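Local coordinates for reticulocyte-binding protein 2a (Plasmodium vivax, PDB 4Z8N) that probably helps the malaria parasite attach to red blood cells during invasion, this chain being its largely helical erythrocyte-binding domain, at residues E43-K46 with N47-A51; I225-G228 with K229-L233; K280-L283 with L284-Y288. All coordinates share one frame; numbering follows the deposited sequence.

Contact 1 (E43-K46 with N47-A51)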
# COMPACT_ATOMS: atom_id res chain seq x y z
N GLU A 43 7.50 33.48 0.48
CA GLU A 43 8.11 33.41 -0.85
C GLU A 43 8.39 31.96 -1.27
O GLU A 43 8.21 31.60 -2.43
CB GLU A 43 9.40 34.22 -0.91
CG GLU A 43 10.02 34.25 -2.31
CD GLU A 43 11.30 35.05 -2.39
OE1 GLU A 43 11.83 35.45 -1.32
OE2 GLU A 43 11.79 35.28 -3.51
N ALA A 44 8.82 31.14 -0.32
CA ALA A 44 9.07 29.73 -0.60
C ALA A 44 7.77 29.03 -0.98
O ALA A 44 7.77 28.15 -1.84
CB ALA A 44 9.72 29.06 0.60
N LYS A 45 6.68 29.43 -0.34
CA LYS A 45 5.37 28.85 -0.62
C LYS A 45 4.88 29.18 -2.03
O LYS A 45 4.38 28.30 -2.73
CB LYS A 45 4.34 29.33 0.41
CG LYS A 45 2.91 28.84 0.15
CD LYS A 45 2.71 27.40 0.62
CE LYS A 45 1.23 27.01 0.63
NZ LYS A 45 0.81 26.24 -0.57
N LYS A 46 5.02 30.43 -2.46
CA LYS A 46 4.54 30.81 -3.79
C LYS A 46 5.38 30.14 -4.87
O LYS A 46 4.84 29.67 -5.87
CB LYS A 46 4.53 32.34 -3.99
CG LYS A 46 5.48 33.13 -3.11
CD LYS A 46 5.23 34.64 -3.17
CE LYS A 46 3.96 35.03 -2.40
NZ LYS A 46 3.87 36.50 -2.14
N ASN A 47 6.69 30.09 -4.66
CA ASN A 47 7.58 29.41 -5.60
C ASN A 47 7.29 27.92 -5.68
O ASN A 47 7.31 27.33 -6.76
CB ASN A 47 9.05 29.64 -5.23
CG ASN A 47 9.53 31.03 -5.59
OD1 ASN A 47 9.04 31.64 -6.54
ND2 ASN A 47 10.53 31.52 -4.86
N TYR A 48 7.00 27.30 -4.53
CA TYR A 48 6.74 25.87 -4.50
C TYR A 48 5.43 25.54 -5.21
O TYR A 48 5.36 24.59 -5.98
CB TYR A 48 6.69 25.35 -3.06
CG TYR A 48 6.51 23.84 -2.99
CD1 TYR A 48 7.60 22.99 -3.12
CD2 TYR A 48 5.26 23.28 -2.80
CE1 TYR A 48 7.44 21.61 -3.06
CE2 TYR A 48 5.09 21.91 -2.74
CZ TYR A 48 6.18 21.08 -2.87
OH TYR A 48 6.02 19.72 -2.80
N ASP A 49 4.39 26.33 -4.94
CA ASP A 49 3.09 26.12 -5.57
C ASP A 49 3.21 26.22 -7.08
O ASP A 49 2.55 25.49 -7.82
CB ASP A 49 2.07 27.13 -5.05
CG ASP A 49 1.67 26.88 -3.61
OD1 ASP A 49 1.83 25.74 -3.14
OD2 ASP A 49 1.20 27.83 -2.95
N GLU A 50 4.07 27.12 -7.54
CA GLU A 50 4.31 27.31 -8.97
C GLU A 50 5.06 26.11 -9.56
O GLU A 50 4.71 25.62 -10.63
CB GLU A 50 5.10 28.60 -9.21
CG GLU A 50 5.33 28.92 -10.67
CD GLU A 50 6.11 30.21 -10.86
OE1 GLU A 50 7.25 30.31 -10.35
OE2 GLU A 50 5.58 31.14 -11.52
N ALA A 51 6.09 25.65 -8.86
CA ALA A 51 6.88 24.52 -9.31
C ALA A 51 6.08 23.21 -9.22
O ALA A 51 6.22 22.34 -10.08
CB ALA A 51 8.16 24.41 -8.49
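Lys-45 and Asp-49, one helical turn apart, meet through their charged ends and run slantwise to each other. The lysine chain leaves with CG anti to the backbone N (chi1 176°) and then bends at chi2 (79°) and chi4, which carries NZ forward along the helix to the carboxylate of Asp-49. NZ sits 2.8 Å from Asp-49 OD1, on the syn lone pair of that oxygen, and makes a weak second bond to OD2 at 2.9 Å. The salt bridge is therefore forked, with one lysine nitrogen in front of both oxygens. Asp-49 OD1 also pairs with Lys-35, which probably steadies its negative charge.

Glu-43 and Asn-47 behave differently: they lie alongside each other and point the same way, carboxylate and amide planes 49° apart. Contact there is between Glu-43 CG and Asn-47 ND2 at 3.8 Å, while the amide nitrogen bonds to Ser-139 instead. Beneath both pairs run ordinary i to i+4 helix bonds, such as Asn-47 N to Glu-43 O at 3.1 Å.

This turn opens helix 42-69. Tyr-48 packs against helix 26-37, where its OH bonds to Phe-31 O, while Asn-47, Tyr-48 and Ala-51 rest on helix 119-136.

Contact 2 (I225-G228 with K229-L233); sequences IIHG and KENVL
His-227 swings its ring along the helix because CG stands anti to the backbone N (chi1 179°), while Asn-231, one turn on, holds CG beside its own backbone N (chi1 -82°) and sends its amide back toward the histidine. The two side chains slant across each other, and the amide nitrogen ends up over the imidazole: ND2 lies 3.3 Å above the ring plane, over its centre. Ring and amide planes are 63° apart, far from a flat stack, so it is the nitrogen end of the amide that meets the face.

The same ND2 donates to His-227 O in a moderately straight bond, at 2.6 Å, unusually close for such a pair, so its exact length is doubtful. That carbonyl is gripped twice, since Asn-231 N also reaches it, at 3.3 Å, in the usual i to i+4 helix bond. The two donors arrive from opposite faces of the carbonyl plane, and the backbone one stands above that plane instead of on a lone pair. Holding ND2 at the carbonyl keeps the amide nitrogen over the ring.

All of this lies on helix 199-237, a long helix of the Rh5 coiled-coil family region, with helix 246-297 alongside. Ile-225 packs on Tyr-263, Ser-266 and Ala-270 of that neighbour, and Asn-231 touches its Phe-259.

Around the helix from the histidine, Ile-226 and Glu-230 run side by side in the same direction. The methyl CG2 of Ile-226 approaches Glu-230 OE2 to 3.6 Å, and the carboxylate turns its flat face to that methyl. Val-232 CG2 lies 3.2 Å from Gly-228 O, next to the helix bond that the valine's own backbone N makes to the same oxygen. Lys-229 extends its straight chain away to Val-162 O, on helix 149-162.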
# COMPACT_ATOMS: atom_id res chain seq x y z
N ILE A 225 4.09 1.82 8.29
CA ILE A 225 3.34 2.53 9.32
C ILE A 225 4.13 2.62 10.62
O ILE A 225 4.27 3.70 11.20
CB ILE A 225 1.99 1.83 9.60
CG1 ILE A 225 1.10 1.90 8.36
CG2 ILE A 225 1.30 2.47 10.79
CD1 ILE A 225 -0.14 1.04 8.46
N ILE A 226 4.67 1.49 11.06
CA ILE A 226 5.47 1.44 12.28
C ILE A 226 6.75 2.27 12.14
O ILE A 226 7.12 3.00 13.06
CB ILE A 226 5.84 -0.02 12.63
CG1 ILE A 226 4.59 -0.78 13.07
CG2 ILE A 226 6.89 -0.06 13.73
CD1 ILE A 226 4.84 -2.24 13.39
N HIS A 227 7.40 2.17 10.98
CA HIS A 227 8.60 2.94 10.71
C HIS A 227 8.33 4.44 10.75
O HIS A 227 9.09 5.21 11.35
CB HIS A 227 9.18 2.55 9.34
CG HIS A 227 10.41 3.32 8.97
ND1 HIS A 227 10.37 4.40 8.11
CD2 HIS A 227 11.70 3.16 9.32
CE1 HIS A 227 11.60 4.88 7.96
NE2 HIS A 227 12.42 4.14 8.68
N GLY A 228 7.24 4.86 10.10
CA GLY A 228 6.88 6.26 10.05
C GLY A 228 6.50 6.82 11.41
O GLY A 228 6.97 7.89 11.80
N LYS A 229 5.65 6.09 12.13
CA LYS A 229 5.15 6.54 13.42
C LYS A 229 6.25 6.67 14.47
O LYS A 229 6.36 7.70 15.14
CB LYS A 229 4.06 5.59 13.93
CG LYS A 229 3.59 5.90 15.35
CD LYS A 229 2.33 5.14 15.71
CE LYS A 229 1.90 5.47 17.14
NZ LYS A 229 0.51 4.99 17.42
N GLU A 230 7.06 5.62 14.62
CA GLU A 230 8.12 5.62 15.62
C GLU A 230 9.15 6.72 15.37
O GLU A 230 9.67 7.31 16.31
CB GLU A 230 8.81 4.26 15.67
CG GLU A 230 7.97 3.17 16.31
CD GLU A 230 8.68 1.83 16.35
OE1 GLU A 230 9.78 1.72 15.76
OE2 GLU A 230 8.14 0.89 16.97
N ASN A 231 9.45 6.98 14.10
CA ASN A 231 10.41 8.03 13.77
C ASN A 231 9.84 9.42 14.06
O ASN A 231 10.56 10.30 14.54
CB ASN A 231 10.84 7.93 12.31
CG ASN A 231 11.93 6.90 12.10
OD1 ASN A 231 13.08 7.12 12.50
ND2 ASN A 231 11.59 5.78 11.48
N VAL A 232 8.56 9.61 13.78
CA VAL A 232 7.88 10.86 14.12
C VAL A 232 7.94 11.07 15.62
O VAL A 232 8.29 12.15 16.10
CB VAL A 232 6.41 10.86 13.65
CG1 VAL A 232 5.62 11.96 14.36
CG2 VAL A 232 6.32 11.04 12.14
N LEU A 233 7.62 10.02 16.38
CA LEU A 233 7.65 10.08 17.83
C LEU A 233 9.07 10.28 18.35
O LEU A 233 9.28 10.92 19.38
CB LEU A 233 7.04 8.81 18.43
CG LEU A 233 5.55 8.60 18.18
CD1 LEU A 233 5.05 7.36 18.90
CD2 LEU A 233 4.76 9.84 18.60

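Contact 3 (K280-L283 with L284-Y288)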
# COMPACT_ATOMS: atom_id res chain seq x y z
N LYS A 280 -12.97 -12.38 2.07
CA LYS A 280 -12.40 -13.66 1.68
C LYS A 280 -12.61 -14.70 2.77
O LYS A 280 -12.87 -15.87 2.49
CB LYS A 280 -10.91 -13.52 1.37
CG LYS A 280 -10.55 -12.43 0.37
CD LYS A 280 -11.10 -12.70 -1.01
CE LYS A 280 -10.51 -11.73 -2.03
NZ LYS A 280 -11.26 -11.75 -3.31
N GLY A 281 -12.48 -14.27 4.02
CA GLY A 281 -12.66 -15.14 5.17
C GLY A 281 -14.04 -15.75 5.24
O GLY A 281 -14.19 -16.95 5.47
N LYS A 282 -15.06 -14.92 5.03
CA LYS A 282 -16.44 -15.40 5.00
C LYS A 282 -16.62 -16.48 3.94
O LYS A 282 -17.26 -17.51 4.19
CB LYS A 282 -17.41 -14.25 4.74
CG LYS A 282 -18.80 -14.70 4.33
CD LYS A 282 -19.79 -13.55 4.27
CE LYS A 282 -21.15 -14.02 3.79
NZ LYS A 282 -22.19 -12.95 3.88
N LEU A 283 -16.05 -16.26 2.77
CA LEU A 283 -16.13 -17.22 1.67
C LEU A 283 -15.39 -18.50 2.02
O LEU A 283 -15.87 -19.60 1.73
CB LEU A 283 -15.57 -16.62 0.38
CG LEU A 283 -15.53 -17.54 -0.84
CD1 LEU A 283 -16.90 -18.14 -1.13
CD2 LEU A 283 -15.01 -16.79 -2.05
N LEU A 284 -14.22 -18.36 2.63
CA LEU A 284 -13.40 -19.51 3.00
C LEU A 284 -14.12 -20.41 3.99
O LEU A 284 -14.07 -21.64 3.88
CB LEU A 284 -12.06 -19.05 3.59
CG LEU A 284 -11.12 -20.19 4.01
CD1 LEU A 284 -10.74 -21.04 2.80
CD2 LEU A 284 -9.87 -19.64 4.69
N ALA A 285 -14.79 -19.80 4.97
CA ALA A 285 -15.54 -20.57 5.97
C ALA A 285 -16.66 -21.35 5.30
O ALA A 285 -16.93 -22.50 5.66
CB ALA A 285 -16.09 -19.65 7.05
N ASN A 286 -17.31 -20.73 4.32
CA ASN A 286 -18.35 -21.39 3.55
C ASN A 286 -17.79 -22.53 2.71
O ASN A 286 -18.41 -23.58 2.57
CB ASN A 286 -19.08 -20.39 2.65
CG ASN A 286 -20.00 -19.48 3.43
OD1 ASN A 286 -20.60 -19.88 4.43
ND2 ASN A 286 -20.13 -18.24 2.97
N LEU A 287 -16.60 -22.31 2.15
CA LEU A 287 -15.91 -23.34 1.37
C LEU A 287 -15.55 -24.54 2.23
O LEU A 287 -15.69 -25.68 1.80
CB LEU A 287 -14.65 -22.76 0.72
CG LEU A 287 -14.86 -22.00 -0.60
CD1 LEU A 287 -13.61 -21.24 -0.98
CD2 LEU A 287 -15.26 -22.96 -1.71
N TYR A 288 -15.09 -24.28 3.45
CA TYR A 288 -14.79 -25.35 4.40
C TYR A 288 -16.04 -26.18 4.70
O TYR A 288 -15.98 -27.41 4.72
CB TYR A 288 -14.24 -24.78 5.71
CG TYR A 288 -12.79 -24.36 5.67
CD1 TYR A 288 -11.86 -25.06 4.91
CD2 TYR A 288 -12.34 -23.28 6.42
CE1 TYR A 288 -10.52 -24.68 4.88
CE2 TYR A 288 -11.01 -22.89 6.40
CZ TYR A 288 -10.11 -23.59 5.63
OH TYR A 288 -8.79 -23.20 5.62
O HOH W 1 -19.21 -17.40 6.45
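Leu-283 and Leu-287 touch on the buried side of the helix, Leu-283 CG lying 4.2 Å from Leu-287 CD1. The two chains run at a slant, so a methyl of one meets the branch point of the other. Leu-287 has CG beside its backbone N (chi1 -83°), and this turns CD1 back along the axis toward the preceding turn. Below them Leu-287 N bonds to Leu-283 O at 2.8 Å.

On the exposed side, Lys-282 and Asn-286 also meet at an angle. The amide ND2 stands 3.2 Å from Lys-282 O, but the geometry is too poor for a hydrogen bond, and it comes no closer than 4.0 Å to Lys-282 CG. Lys-282 O is occupied by Asn-286 N at 3.2 Å and by a water at 3.0 Å, which donates to it. The water also donates to Asn-286 OD1, a weak bond of 3.5 Å, which makes a loose bridge between carbonyl and amide.

Both pairs sit on helix 246-297, the last and longest helix of this erythrocyte-binding domain, whose leucine side here faces helix 199-237 while the Lys-282 side is exposed. The buried leucines pack on helix 199-237: Leu-283 on Leu-207, and Leu-287 on Ile-204 and Leu-207. Leu-283 is further backed by Tyr-86.

Farther along the same turns, Leu-284 CD1 lies over one face of the Tyr-288 ring, 3.9 Å above its plane and offset toward the rim. The tyrosine is fixed at its far end by a hydrogen bond between its OH and Gln-208 OE1. Lys-280, largely buried, carries its ammonium away from the second segment to a salt bridge with Glu-85, its chain packing on Met-211 and Tyr-7.

Overall arrangement
From the N terminus the chain reaches contact 1 at the start of helix 42-69, contact 2 near the end of helix 199-237 and contact 3 far along helix 246-297. Each lies within a single helix, its segments directly consecutive, so none closes a loop, and in series they neither nest nor cross. Contacts 1 and 3 stand on opposite sides of the chain's centre, their centres 53 Å apart. Contacts 2 and 3 lie on successive helices, their nearest atoms about 19 Å apart. Contact 1 joins helices 26-37 and 119-136 to its own, whereas contact 2 meets helices 149-162 and 246-297, and contact 3 packs back on helix 199-237.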